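Local coordinates for protein cytosolic malate dehydrogenase (Trichomonas vaginalis, PDB 4UUO) that probably interconverts malate and oxaloacetate with NAD+ as the hydride carrier, as a type 2 member of the lactate/malate dehydrogenase superfamily, at residues A[271-276]-A[298-304]. Residues are numbered along the deposited sequence.
Sequences PDNEPY and VVEGLEL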
# COMPACT_ATOMS: atom_id res chain seq x y z
N PRO A 271 23.51 10.49 -21.95
CA PRO A 271 24.70 11.29 -21.67
C PRO A 271 25.42 11.71 -22.94
O PRO A 271 25.20 11.10 -24.00
CB PRO A 271 25.58 10.35 -20.83
CG PRO A 271 24.62 9.38 -20.23
CD PRO A 271 23.54 9.18 -21.26
N ASP A 272 26.28 12.72 -22.84
CA ASP A 272 27.05 13.19 -23.98
C ASP A 272 27.99 12.10 -24.49
O ASP A 272 28.32 12.05 -25.67
CB ASP A 272 27.84 14.44 -23.60
CG ASP A 272 26.97 15.51 -22.98
OD1 ASP A 272 26.68 15.41 -21.77
OD2 ASP A 272 26.55 16.43 -23.71
N ASN A 273 28.39 11.22 -23.58
CA ASN A 273 29.22 10.06 -23.90
C ASN A 273 28.56 9.12 -24.91
O ASN A 273 29.25 8.45 -25.68
CB ASN A 273 29.57 9.30 -22.61
CG ASN A 273 30.35 8.02 -22.87
OD1 ASN A 273 29.77 6.94 -22.96
ND2 ASN A 273 31.67 8.14 -23.00
N GLU A 274 27.23 9.09 -24.91
CA GLU A 274 26.45 8.20 -25.78
C GLU A 274 26.92 6.76 -25.70
O GLU A 274 27.45 6.22 -26.67
CB GLU A 274 26.51 8.68 -27.24
CG GLU A 274 25.72 9.95 -27.51
CD GLU A 274 25.67 10.30 -28.99
OE1 GLU A 274 26.04 9.44 -29.82
OE2 GLU A 274 25.24 11.43 -29.33
N PRO A 275 26.72 6.12 -24.54
CA PRO A 275 27.19 4.74 -24.37
C PRO A 275 26.53 3.81 -25.38
O PRO A 275 25.39 4.05 -25.77
CB PRO A 275 26.79 4.39 -22.93
CG PRO A 275 26.50 5.71 -22.27
CD PRO A 275 25.98 6.59 -23.35
N TYR A 276 27.25 2.77 -25.81
CA TYR A 276 26.72 1.75 -26.71
C TYR A 276 26.17 2.32 -28.02
O TYR A 276 25.35 1.68 -28.69
CB TYR A 276 25.63 0.94 -26.00
CG TYR A 276 26.08 0.36 -24.68
CD1 TYR A 276 26.84 -0.81 -24.63
CD2 TYR A 276 25.76 0.98 -23.48
CE1 TYR A 276 27.26 -1.34 -23.43
CE2 TYR A 276 26.18 0.46 -22.27
CZ TYR A 276 26.93 -0.70 -22.25
OH TYR A 276 27.36 -1.24 -21.06
N VAL A 298 25.92 5.36 -15.91
CA VAL A 298 25.64 4.27 -16.84
C VAL A 298 26.75 3.21 -16.80
O VAL A 298 27.93 3.55 -16.93
CB VAL A 298 25.50 4.78 -18.30
CG1 VAL A 298 25.37 3.62 -19.28
CG2 VAL A 298 24.31 5.73 -18.43
N VAL A 299 26.37 1.95 -16.62
CA VAL A 299 27.32 0.84 -16.74
C VAL A 299 27.79 0.75 -18.20
O VAL A 299 27.03 0.33 -19.07
CB VAL A 299 26.68 -0.49 -16.30
CG1 VAL A 299 27.60 -1.66 -16.60
CG2 VAL A 299 26.32 -0.45 -14.81
N GLU A 300 29.04 1.15 -18.45
CA GLU A 300 29.50 1.44 -19.81
C GLU A 300 30.17 0.29 -20.58
O GLU A 300 30.06 0.23 -21.81
CB GLU A 300 30.47 2.62 -19.79
CG GLU A 300 29.81 3.98 -19.71
CD GLU A 300 30.81 5.12 -19.82
OE1 GLU A 300 32.01 4.84 -20.03
OE2 GLU A 300 30.40 6.29 -19.71
N GLY A 301 30.86 -0.60 -19.88
CA GLY A 301 31.63 -1.64 -20.55
C GLY A 301 31.02 -3.03 -20.47
O GLY A 301 31.46 -3.84 -19.66
N LEU A 302 30.03 -3.30 -21.31
CA LEU A 302 29.35 -4.59 -21.29
C LEU A 302 29.42 -5.28 -22.66
O LEU A 302 29.57 -4.63 -23.69
CB LEU A 302 27.88 -4.43 -20.87
CG LEU A 302 27.55 -4.13 -19.40
CD1 LEU A 302 26.06 -3.94 -19.20
CD2 LEU A 302 28.06 -5.23 -18.50
N GLU A 303 29.31 -6.60 -22.64
CA GLU A 303 29.28 -7.39 -23.87
C GLU A 303 27.85 -7.65 -24.31
O GLU A 303 27.11 -8.41 -23.67
CB GLU A 303 30.02 -8.72 -23.67
CG GLU A 303 31.49 -8.59 -23.29
CD GLU A 303 32.34 -8.03 -24.42
OE1 GLU A 303 31.92 -8.14 -25.59
OE2 GLU A 303 33.42 -7.49 -24.13
N LEU A 304 27.45 -7.01 -25.40
CA LEU A 304 26.10 -7.17 -25.93
C LEU A 304 26.10 -8.09 -27.14
O LEU A 304 26.85 -7.88 -28.09
CB LEU A 304 25.50 -5.81 -26.32
CG LEU A 304 25.49 -4.72 -25.25
CD1 LEU A 304 24.73 -3.52 -25.76
CD2 LEU A 304 24.90 -5.22 -23.94
O HOH W 1 29.48 1.81 -24.22
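In the alpha/beta C-terminal domain of this malate dehydrogenase, two surface loops that leave the same end of a three-stranded antiparallel sheet pack against each other: 271-276 connects strand 264-269 to strand 283-290, while segment 298-304 leads from edge strand 296-298 to helix 306-329. Tyr276 dominates the contact, its ring reaching into the curve of 298-304. A tyrosine suits this place because its ring offers carbon to the aliphatic neighbours while its hydroxyl serves a backbone carbonyl at the far end: OH donates a hydrogen bond of 2.6 Å to O of Val299. Leu304 approaches the ring obliquely, CD1 lying 3.6 Å from CD1 of Tyr276, and CB of Leu302 sits 4.1 Å from CE1 of the tyrosine. Trp182 of the same chain adds an edge-to-face stack. Val298 makes the apolar join beside the tyrosine; its branched side chain meets two prolines, CG1 lying 3.8 Å from CG of Pro275 and CG2 4.1 Å from CG of Pro271. Neither proline has an NH to offer, which fits a segment without regular hydrogen bonding; Pro271 opens a type I turn closed by a 3.0 Å backbone hydrogen bond from N of Glu274 to O of Pro271. Glu300 belongs to the exposed margin: its CA-CB bond points away, yet the extended chain runs alongside 271-276, OE2 3.4 Å from OD1 of Asn273, two acceptors and so no hydrogen bond. Its backbone does more specific work, since one water bridges the loops, accepting from N of Tyr276 at 2.9 Å and donating to O of Glu300 at 2.9 Å.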